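Long-range contacts in putative alpha KG dependent 2,4-D dioxygenase (PDB 5J92), which probably catalyses 2-oxoglutarate-dependent oxidations as an iron(II) dioxygenase of the TfdA family: residues P49-I58 with V258-L269; D153-L161 with G213-S221. All coordinates share one frame; numbering follows the deposited sequence.

Contact 1: residues P49-I58 with V258-L269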
loop_
_atom_site.group_PDB
_atom_site.type_symbol
_atom_site.label_atom_id
_atom_site.label_comp_id
_atom_site.label_asym_id
_atom_site.label_seq_id
_atom_site.Cartn_x
_atom_site.Cartn_y
_atom_site.Cartn_z
ATOM N N PRO A 49 11.890 -18.404 -8.668
ATOM C CA PRO A 49 10.480 -18.626 -9.058
ATOM C C PRO A 49 10.033 -17.851 -10.303
ATOM O O PRO A 49 8.926 -18.122 -10.812
ATOM C CB PRO A 49 9.695 -18.182 -7.811
ATOM C CG PRO A 49 10.619 -17.307 -7.062
ATOM C CD PRO A 49 12.012 -17.813 -7.330
ATOM N N VAL A 50 10.844 -16.913 -10.805
ATOM C CA VAL A 50 10.603 -16.231 -12.081
ATOM C C VAL A 50 11.688 -16.678 -13.049
ATOM O O VAL A 50 12.881 -16.474 -12.786
ATOM C CB VAL A 50 10.610 -14.698 -11.954
ATOM C CG1 VAL A 50 10.359 -14.038 -13.342
ATOM C CG2 VAL A 50 9.594 -14.205 -10.922
ATOM N N LEU A 51 11.282 -17.317 -14.150
ATOM C CA LEU A 51 12.193 -17.761 -15.193
ATOM C C LEU A 51 11.848 -17.053 -16.500
ATOM O O LEU A 51 10.672 -16.993 -16.901
ATOM C CB LEU A 51 12.128 -19.289 -15.371
ATOM C CG LEU A 51 12.576 -20.153 -14.185
ATOM C CD1 LEU A 51 12.364 -21.634 -14.480
ATOM C CD2 LEU A 51 14.042 -19.902 -13.875
ATOM N N ILE A 52 12.876 -16.535 -17.157
ATOM C CA ILE A 52 12.755 -15.732 -18.371
ATOM C C ILE A 52 13.447 -16.491 -19.491
ATOM O O ILE A 52 14.654 -16.761 -19.408
ATOM C CB ILE A 52 13.404 -14.350 -18.198
ATOM C CG1 ILE A 52 12.785 -13.620 -17.013
ATOM C CG2 ILE A 52 13.327 -13.563 -19.489
ATOM C CD1 ILE A 52 13.810 -12.832 -16.226
ATOM N N PHE A 53 12.702 -16.817 -20.540
ATOM C CA PHE A 53 13.285 -17.454 -21.717
ATOM C C PHE A 53 13.319 -16.424 -22.843
ATOM O O PHE A 53 12.270 -16.107 -23.430
ATOM C CB PHE A 53 12.476 -18.691 -22.124
ATOM C CG PHE A 53 12.280 -19.684 -21.003
ATOM C CD1 PHE A 53 11.217 -19.550 -20.113
ATOM C CD2 PHE A 53 13.147 -20.754 -20.840
ATOM C CE1 PHE A 53 11.028 -20.454 -19.080
ATOM C CE2 PHE A 53 12.964 -21.671 -19.814
ATOM C CZ PHE A 53 11.905 -21.525 -18.937
ATOM N N PRO A 54 14.474 -15.841 -23.151
ATOM C CA PRO A 54 14.511 -14.766 -24.150
ATOM C C PRO A 54 14.219 -15.268 -25.556
ATOM O O PRO A 54 14.482 -16.422 -25.899
ATOM C CB PRO A 54 15.952 -14.233 -24.055
ATOM C CG PRO A 54 16.463 -14.695 -22.707
ATOM C CD PRO A 54 15.772 -16.031 -22.479
ATOM N N ARG A 55 13.667 -14.371 -26.373
ATOM C CA ARG A 55 13.620 -14.528 -27.832
ATOM C C ARG A 55 12.963 -15.850 -28.251
ATOM O O ARG A 55 13.520 -16.649 -29.009
ATOM C CB ARG A 55 15.032 -14.382 -28.422
ATOM C CG ARG A 55 15.635 -12.997 -28.173
ATOM C CD ARG A 55 17.143 -12.899 -28.469
ATOM N NE ARG A 55 17.974 -13.399 -27.367
ATOM C CZ ARG A 55 18.371 -12.676 -26.313
ATOM N NH1 ARG A 55 19.124 -13.232 -25.362
ATOM N NH2 ARG A 55 18.017 -11.400 -26.203
ATOM N N GLN A 56 11.743 -16.062 -27.759
ATOM C CA GLN A 56 10.966 -17.258 -28.075
ATOM C C GLN A 56 9.889 -16.858 -29.083
ATOM O O GLN A 56 8.803 -16.410 -28.710
ATOM C CB GLN A 56 10.360 -17.868 -26.817
ATOM C CG GLN A 56 11.376 -18.420 -25.833
ATOM C CD GLN A 56 12.251 -19.490 -26.439
ATOM O OE1 GLN A 56 11.781 -20.343 -27.193
ATOM N NE2 GLN A 56 13.540 -19.440 -26.126
ATOM N N TYR A 57 10.190 -17.042 -30.366
ATOM C CA TYR A 57 9.242 -16.727 -31.436
ATOM C C TYR A 57 8.356 -17.946 -31.703
ATOM O O TYR A 57 8.468 -18.636 -32.718
ATOM C CB TYR A 57 9.988 -16.279 -32.690
ATOM C CG TYR A 57 10.534 -14.871 -32.588
ATOM C CD1 TYR A 57 11.743 -14.619 -31.939
ATOM C CD2 TYR A 57 9.842 -13.790 -33.125
ATOM C CE1 TYR A 57 12.243 -13.331 -31.830
ATOM C CE2 TYR A 57 10.341 -12.497 -33.023
ATOM C CZ TYR A 57 11.538 -12.276 -32.372
ATOM O OH TYR A 57 12.037 -10.996 -32.261
ATOM N N ILE A 58 7.447 -18.197 -30.762
ATOM C CA ILE A 58 6.578 -19.367 -30.820
ATOM C C ILE A 58 5.115 -18.939 -30.912
ATOM O O ILE A 58 4.727 -17.877 -30.418
ATOM C CB ILE A 58 6.796 -20.273 -29.596
ATOM C CG1 ILE A 58 6.452 -19.508 -28.316
ATOM C CG2 ILE A 58 8.243 -20.742 -29.552
ATOM C CD1 ILE A 58 6.552 -20.327 -27.084
ATOM N N VAL A 258 10.982 -7.784 -26.312
ATOM C CA VAL A 258 10.093 -8.455 -27.254
ATOM C C VAL A 258 10.403 -9.947 -27.277
ATOM O O VAL A 258 11.570 -10.358 -27.339
ATOM C CB VAL A 258 10.217 -7.820 -28.649
ATOM C CG1 VAL A 258 9.569 -8.714 -29.713
ATOM C CG2 VAL A 258 9.548 -6.442 -28.656
ATOM N N ARG A 259 9.349 -10.760 -27.189
ATOM C CA ARG A 259 9.391 -12.221 -27.220
ATOM C C ARG A 259 10.129 -12.836 -26.029
ATOM O O ARG A 259 10.595 -13.986 -26.111
ATOM C CB ARG A 259 9.980 -12.743 -28.534
ATOM C CG ARG A 259 9.093 -12.517 -29.753
ATOM C CD ARG A 259 7.744 -13.206 -29.613
ATOM N NE ARG A 259 6.986 -13.046 -30.850
ATOM C CZ ARG A 259 6.136 -13.939 -31.336
ATOM N NH1 ARG A 259 5.915 -15.073 -30.687
ATOM N NH2 ARG A 259 5.512 -13.693 -32.478
ATOM N N ASP A 260 10.199 -12.107 -24.914
ATOM C CA ASP A 260 10.479 -12.730 -23.634
ATOM C C ASP A 260 9.336 -13.691 -23.320
ATOM O O ASP A 260 8.161 -13.318 -23.413
ATOM C CB ASP A 260 10.539 -11.691 -22.513
ATOM C CG ASP A 260 11.897 -11.023 -22.349
ATOM O OD1 ASP A 260 12.892 -11.408 -22.990
ATOM O OD2 ASP A 260 11.946 -10.096 -21.516
ATOM N N LEU A 261 9.667 -14.916 -22.938
ATOM C CA LEU A 261 8.702 -15.806 -22.301
ATOM C C LEU A 261 9.034 -15.826 -20.815
ATOM O O LEU A 261 10.098 -16.315 -20.416
ATOM C CB LEU A 261 8.744 -17.208 -22.905
ATOM C CG LEU A 261 7.507 -18.102 -22.769
ATOM C CD1 LEU A 261 7.779 -19.460 -23.385
ATOM C CD2 LEU A 261 7.076 -18.285 -21.333
ATOM N N VAL A 262 8.126 -15.308 -19.996
ATOM C CA VAL A 262 8.336 -15.232 -18.555
ATOM C C VAL A 262 7.374 -16.207 -17.894
ATOM O O VAL A 262 6.153 -16.139 -18.104
ATOM C CB VAL A 262 8.152 -13.810 -18.006
ATOM C CG1 VAL A 262 8.306 -13.812 -16.475
ATOM C CG2 VAL A 262 9.162 -12.866 -18.642
ATOM N N MET A 263 7.943 -17.124 -17.120
ATOM C CA MET A 263 7.223 -18.156 -16.393
ATOM C C MET A 263 7.455 -17.920 -14.912
ATOM O O MET A 263 8.608 -17.750 -14.491
ATOM C CB MET A 263 7.718 -19.537 -16.840
ATOM C CG MET A 263 7.550 -20.680 -15.878
ATOM S SD MET A 263 8.436 -22.100 -16.557
ATOM C CE MET A 263 7.907 -23.393 -15.438
ATOM N N TRP A 264 6.366 -17.816 -14.129
ATOM C CA TRP A 264 6.521 -17.553 -12.705
ATOM C C TRP A 264 5.648 -18.479 -11.871
ATOM O O TRP A 264 4.559 -18.895 -12.285
ATOM C CB TRP A 264 6.257 -16.065 -12.348
ATOM C CG TRP A 264 4.814 -15.587 -12.414
ATOM C CD1 TRP A 264 3.879 -15.616 -11.410
ATOM C CD2 TRP A 264 4.174 -14.982 -13.535
ATOM N NE1 TRP A 264 2.681 -15.080 -11.852
ATOM C CE2 TRP A 264 2.842 -14.679 -13.153
ATOM C CE3 TRP A 264 4.590 -14.673 -14.834
ATOM C CZ2 TRP A 264 1.943 -14.076 -14.017
ATOM C CZ3 TRP A 264 3.678 -14.075 -15.695
ATOM C CH2 TRP A 264 2.375 -13.787 -15.285
ATOM N N ASP A 265 6.173 -18.818 -10.696
ATOM C CA ASP A 265 5.561 -19.776 -9.773
ATOM C C ASP A 265 4.706 -18.994 -8.778
ATOM O O ASP A 265 5.221 -18.342 -7.870
ATOM C CB ASP A 265 6.656 -20.603 -9.100
ATOM C CG ASP A 265 6.111 -21.781 -8.284
ATOM O OD1 ASP A 265 4.896 -21.804 -7.984
ATOM O OD2 ASP A 265 6.912 -22.694 -7.964
ATOM N N ASN A 266 3.383 -19.044 -8.963
ATOM C CA ASN A 266 2.473 -18.352 -8.058
ATOM C C ASN A 266 2.537 -18.885 -6.630
ATOM O O ASN A 266 2.095 -18.196 -5.705
ATOM C CB ASN A 266 1.042 -18.437 -8.593
ATOM C CG ASN A 266 0.867 -17.672 -9.892
ATOM O OD1 ASN A 266 0.730 -16.461 -9.872
ATOM N ND2 ASN A 266 0.882 -18.374 -11.020
ATOM N N ARG A 267 3.085 -20.085 -6.427
ATOM C CA ARG A 267 3.183 -20.670 -5.092
ATOM C C ARG A 267 4.211 -19.975 -4.215
ATOM O O ARG A 267 4.241 -20.245 -3.012
ATOM C CB ARG A 267 3.529 -22.159 -5.196
ATOM C CG ARG A 267 2.525 -22.963 -6.012
ATOM C CD ARG A 267 3.023 -24.368 -6.306
ATOM N NE ARG A 267 4.177 -24.377 -7.204
ATOM C CZ ARG A 267 4.677 -25.481 -7.747
ATOM N NH1 ARG A 267 4.116 -26.660 -7.478
ATOM N NH2 ARG A 267 5.730 -25.411 -8.556
ATOM N N ALA A 268 5.041 -19.088 -4.786
ATOM C CA ALA A 268 6.089 -18.403 -4.044
ATOM C C ALA A 268 6.067 -16.892 -4.227
ATOM O O ALA A 268 6.966 -16.212 -3.727
ATOM C CB ALA A 268 7.472 -18.929 -4.465
ATOM N N LEU A 269 5.085 -16.344 -4.937
ATOM C CA LEU A 269 5.180 -14.959 -5.359
ATOM C C LEU A 269 3.844 -14.252 -5.261
ATOM O O LEU A 269 2.781 -14.871 -5.184
ATOM C CB LEU A 269 5.650 -14.836 -6.817
ATOM C CG LEU A 269 7.015 -15.409 -7.155
ATOM C CD1 LEU A 269 7.089 -15.669 -8.625
ATOM C CD2 LEU A 269 8.074 -14.384 -6.716
HETATM O O HOH W 1 8.890 -20.329 -12.529
HETATM O O HOH W 2 13.320 -11.578 -25.546
#
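Two neighbouring antiparallel strands of the six-stranded mixed sheet, 50-53 and 261-265, pair here in the core of the chain. Leu51 and Met263 form a hydrogen-bonded pair that is nearly straight both ways: Leu51 N to Met263 O and Met263 N to Leu51 O are each 2.7 Å. Phe53 and Leu261 repeat the pattern. On the face carrying these four residues, Met263 stretches out until SD lies 4.0 Å from Phe53 CE1, a Met-aromatic contact at the ring edge, and helix 35-47 packs against both through Ile41. The opposite face belongs to beta-branched Val50, Ile52 and Val262, whose compact branches suit a strand; Val50 CG1 meets Val262 CG1 at 3.8 Å.

This sheet is part of the double-stranded beta-helix (cupin) core of the TauD/TfdA family. On the same face as the valines, Trp264, with CG between the backbone N and carbonyl carbon (chi1 72°), sends its indole away from strand 50-53, toward Ser135 of strand 132-139, to about 5 Å from the iron (nearest atoms) and against its ligand His271. Beyond the strands, Leu269 CD1 fills the angle between Pro49 CB and Val50 CG2, both at 3.7 Å. At the other end chi1 (-69°) sets Arg259 CG over the centre of the Tyr57 ring, 3.5 Å from its centroid, and the bend at chi2 carries the chain on, so that NH1 makes a weak bond to Ile58 O (3.1 Å).

Contact 2: residues D153-L161 with G213-S221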
loop_
_atom_site.group_PDB
_atom_site.type_symbol
_atom_site.label_atom_id
_atom_site.label_comp_id
_atom_site.label_asym_id
_atom_site.label_seq_id
_atom_site.Cartn_x
_atom_site.Cartn_y
_atom_site.Cartn_z
ATOM N N ASP A 153 8.934 -11.606 -3.685
ATOM C CA ASP A 153 9.314 -12.930 -3.184
ATOM C C ASP A 153 8.687 -13.170 -1.809
ATOM O O ASP A 153 9.124 -12.584 -0.812
ATOM C CB ASP A 153 10.834 -13.038 -3.124
ATOM C CG ASP A 153 11.319 -14.465 -2.818
ATOM O OD1 ASP A 153 10.534 -15.280 -2.269
ATOM O OD2 ASP A 153 12.503 -14.749 -3.132
ATOM N N MET A 154 7.661 -14.026 -1.752
ATOM C CA MET A 154 6.998 -14.340 -0.487
ATOM C C MET A 154 7.825 -15.258 0.417
ATOM O O MET A 154 7.523 -15.358 1.618
ATOM C CB MET A 154 5.634 -14.992 -0.747
ATOM C CG MET A 154 4.635 -14.100 -1.488
ATOM S SD MET A 154 4.282 -12.569 -0.605
ATOM C CE MET A 154 5.327 -11.431 -1.462
ATOM N N ARG A 155 8.808 -15.974 -0.139
ATOM C CA ARG A 155 9.728 -16.755 0.693
ATOM C C ARG A 155 10.676 -15.828 1.444
ATOM O O ARG A 155 10.857 -15.955 2.662
ATOM C CB ARG A 155 10.532 -17.733 -0.170
ATOM C CG ARG A 155 9.734 -18.431 -1.257
ATOM C CD ARG A 155 10.654 -19.028 -2.311
ATOM N NE ARG A 155 11.488 -17.986 -2.934
ATOM C CZ ARG A 155 12.476 -18.216 -3.797
ATOM N NH1 ARG A 155 12.774 -19.463 -4.168
ATOM N NH2 ARG A 155 13.162 -17.189 -4.307
ATOM N N ALA A 156 11.303 -14.897 0.712
ATOM C CA ALA A 156 12.192 -13.926 1.330
ATOM C C ALA A 156 11.447 -13.091 2.362
ATOM O O ALA A 156 11.977 -12.799 3.440
ATOM C CB ALA A 156 12.810 -13.022 0.252
ATOM N N ALA A 157 10.208 -12.702 2.049
ATOM C CA ALA A 157 9.426 -11.926 3.003
ATOM C C ALA A 157 9.160 -12.733 4.265
ATOM O O ALA A 157 9.257 -12.207 5.380
ATOM C CB ALA A 157 8.110 -11.477 2.366
ATOM N N TYR A 158 8.804 -14.007 4.111
ATOM C CA TYR A 158 8.608 -14.846 5.292
ATOM C C TYR A 158 9.899 -14.948 6.092
ATOM O O TYR A 158 9.891 -14.807 7.321
ATOM C CB TYR A 158 8.102 -16.235 4.897
ATOM C CG TYR A 158 7.963 -17.147 6.090
ATOM C CD1 TYR A 158 6.826 -17.118 6.873
ATOM C CD2 TYR A 158 8.984 -18.014 6.446
ATOM C CE1 TYR A 158 6.696 -17.932 7.978
ATOM C CE2 TYR A 158 8.866 -18.839 7.544
ATOM C CZ TYR A 158 7.714 -18.793 8.304
ATOM O OH TYR A 158 7.596 -19.597 9.406
ATOM N N ASP A 159 11.025 -15.175 5.401
ATOM C CA ASP A 159 12.305 -15.368 6.081
ATOM C C ASP A 159 12.692 -14.152 6.905
ATOM O O ASP A 159 13.316 -14.284 7.966
ATOM C CB ASP A 159 13.412 -15.673 5.073
ATOM C CG ASP A 159 13.249 -17.018 4.407
ATOM O OD1 ASP A 159 12.457 -17.850 4.919
ATOM O OD2 ASP A 159 13.921 -17.248 3.371
ATOM N N LYS A 160 12.355 -12.960 6.427
ATOM C CA LYS A 160 12.837 -11.739 7.050
ATOM C C LYS A 160 11.828 -11.134 8.027
ATOM O O LYS A 160 12.088 -10.061 8.568
ATOM C CB LYS A 160 13.205 -10.719 5.963
ATOM C CG LYS A 160 14.451 -11.075 5.156
ATOM C CD LYS A 160 15.684 -11.345 6.001
ATOM C CE LYS A 160 16.942 -11.528 5.129
ATOM N NZ LYS A 160 16.934 -12.718 4.218
ATOM N N LEU A 161 10.698 -11.794 8.284
ATOM C CA LEU A 161 9.689 -11.219 9.170
ATOM C C LEU A 161 10.269 -10.941 10.557
ATOM O O LEU A 161 11.087 -11.725 11.062
ATOM C CB LEU A 161 8.480 -12.150 9.313
ATOM C CG LEU A 161 7.411 -12.183 8.228
ATOM C CD1 LEU A 161 6.389 -13.296 8.557
ATOM C CD2 LEU A 161 6.695 -10.827 8.137
ATOM N N GLY A 213 11.034 -26.838 -0.586
ATOM C CA GLY A 213 10.813 -26.827 0.846
ATOM C C GLY A 213 10.722 -25.452 1.483
ATOM O O GLY A 213 10.566 -25.369 2.711
ATOM N N ARG A 214 10.810 -24.376 0.699
ATOM C CA ARG A 214 10.799 -23.027 1.258
ATOM C C ARG A 214 9.440 -22.658 1.838
ATOM O O ARG A 214 8.400 -22.888 1.216
ATOM C CB ARG A 214 11.167 -22.001 0.189
ATOM C CG ARG A 214 12.604 -22.102 -0.355
ATOM C CD ARG A 214 13.667 -21.609 0.640
ATOM N NE ARG A 214 13.542 -20.191 0.980
ATOM C CZ ARG A 214 13.943 -19.183 0.208
ATOM N NH1 ARG A 214 14.476 -19.418 -0.989
ATOM N NH2 ARG A 214 13.791 -17.929 0.623
ATOM N N LYS A 215 9.455 -22.030 3.017
ATOM C CA LYS A 215 8.249 -21.435 3.559
ATOM C C LYS A 215 8.023 -20.056 2.958
ATOM O O LYS A 215 8.972 -19.340 2.618
ATOM C CB LYS A 215 8.323 -21.326 5.081
ATOM C CG LYS A 215 8.185 -22.656 5.842
ATOM C CD LYS A 215 7.842 -22.319 7.278
ATOM C CE LYS A 215 7.370 -23.488 8.095
ATOM N NZ LYS A 215 7.069 -22.974 9.468
ATOM N N SER A 216 6.750 -19.680 2.838
ATOM C CA SER A 216 6.403 -18.407 2.215
ATOM C C SER A 216 5.028 -17.959 2.689
ATOM O O SER A 216 4.218 -18.764 3.158
ATOM C CB SER A 216 6.430 -18.505 0.678
ATOM O OG SER A 216 5.365 -19.324 0.195
ATOM N N LEU A 217 4.767 -16.661 2.534
ATOM C CA LEU A 217 3.475 -16.074 2.865
ATOM C C LEU A 217 2.527 -16.138 1.664
ATOM O O LEU A 217 2.891 -15.751 0.551
ATOM C CB LEU A 217 3.644 -14.611 3.312
ATOM C CG LEU A 217 4.404 -14.357 4.618
ATOM C CD1 LEU A 217 4.718 -12.863 4.853
ATOM C CD2 LEU A 217 3.593 -14.932 5.783
ATOM N N TYR A 218 1.299 -16.610 1.894
ATOM C CA TYR A 218 0.297 -16.649 0.831
ATOM C C TYR A 218 -0.464 -15.321 0.798
ATOM O O TYR A 218 -1.669 -15.248 1.041
ATOM C CB TYR A 218 -0.658 -17.822 1.026
ATOM C CG TYR A 218 -1.358 -18.247 -0.240
ATOM C CD1 TYR A 218 -1.245 -17.499 -1.403
ATOM C CD2 TYR A 218 -2.114 -19.414 -0.282
ATOM C CE1 TYR A 218 -1.858 -17.894 -2.575
ATOM C CE2 TYR A 218 -2.734 -19.821 -1.453
ATOM C CZ TYR A 218 -2.603 -19.060 -2.595
ATOM O OH TYR A 218 -3.218 -19.450 -3.769
ATOM N N LEU A 219 0.248 -14.268 0.409
ATOM C CA LEU A 219 -0.377 -12.961 0.299
ATOM C C LEU A 219 -1.009 -12.798 -1.079
ATOM O O LEU A 219 -0.567 -13.400 -2.059
ATOM C CB LEU A 219 0.645 -11.845 0.540
ATOM C CG LEU A 219 1.366 -11.898 1.901
ATOM C CD1 LEU A 219 2.272 -10.684 2.076
ATOM C CD2 LEU A 219 0.364 -11.999 3.043
ATOM N N SER A 220 -2.065 -11.989 -1.137
ATOM C CA SER A 220 -2.713 -11.687 -2.403
ATOM C C SER A 220 -3.748 -10.614 -2.146
ATOM O O SER A 220 -4.369 -10.588 -1.080
ATOM C CB SER A 220 -3.386 -12.937 -3.009
ATOM O OG SER A 220 -3.896 -12.662 -4.294
ATOM N N SER A 221 -3.964 -9.755 -3.144
ATOM C CA SER A 221 -5.073 -8.817 -3.031
ATOM C C SER A 221 -6.398 -9.542 -2.817
ATOM O O SER A 221 -7.362 -8.926 -2.353
ATOM C CB SER A 221 -5.165 -7.947 -4.282
ATOM O OG SER A 221 -5.529 -8.751 -5.394
HETATM O O HOH W 3 14.285 -15.831 -1.370
HETATM O O HOH W 4 11.616 -19.701 3.112
#
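Met154, in the first turn of helix 154-159, presses its CB and CG against the carbonyl oxygen of Leu217, with CB to O only 3.1 Å. Its chain then folds back at chi2 (-59°), which brings SD to 3.8 Å from Leu219 CD1; a flexible thioether can fold between Leu219 and Ala245 of helix 231-245. The strand, running almost perpendicular to the helix (96°), is tied to it by Leu217 N, which donates to Met154 O at 3.2 Å from above the carbonyl plane. Tyr158 N, the helical partner of that oxygen, arrives from the other face. Leu217 completes the apolar side: CD2 meets the edge of the Tyr158 ring, and CD1 faces Leu161 CD1 tip to tip.

Toward the more open side, polar groups and water replace this close fit. Arg214, bent at chi2 and chi3, curls over Arg155 so that Arg155 CB lies against one face of its guanidinium, and NH2 reaches Asp159 OD2 in a salt bridge of 2.8 Å. One water links Arg214 NH2 to Asp153 OD2, and another joins Arg214 NE, Asp159 OD1 and Lys215 O. Arg214 NH1 lies over the rim of the Arg155 guanidinium, the planes 25° apart, their charges probably offset by Asp153, gripped side-on by Arg155, and by Asp159. Lys215 crosses Tyr158 obliquely, its CB and CD against the ring, CB to CE2 3.5 Å; NZ and the phenol oxygen are both held by Glu170, and their mutual bond is weak.

Asp153 OD1 accepts from Ala156 N at 3.1 Å and, more weakly, from Arg155 N, the side-chain N-cap of a helix that begins where strand 149-153 ends and packs crosswise on edge strand 215-217 of the four-stranded antiparallel sheet.

Contact 2 is nested in sequence within the long loop closed by contact 1, the order being 49-58, 153-161, 213-221 and 258-269. Their centres lie 20 Å apart, yet the two touch: Ala268 O probably accepts a hydrogen bond from Met154 N, and Pro49 and Ala268 pack on Arg155. Contact 1 belongs to the six-stranded mixed sheet, whereas contact 2 joins helix 154-159, which follows strand 149-153 of the three-stranded sheet, to edge strand 215-217 of the four-stranded one. Strand 269-273, which begins at the last residue of contact 1 and pairs with 149-153, carries the iron ligand His271, so both contacts adjoin the framework holding the metal site.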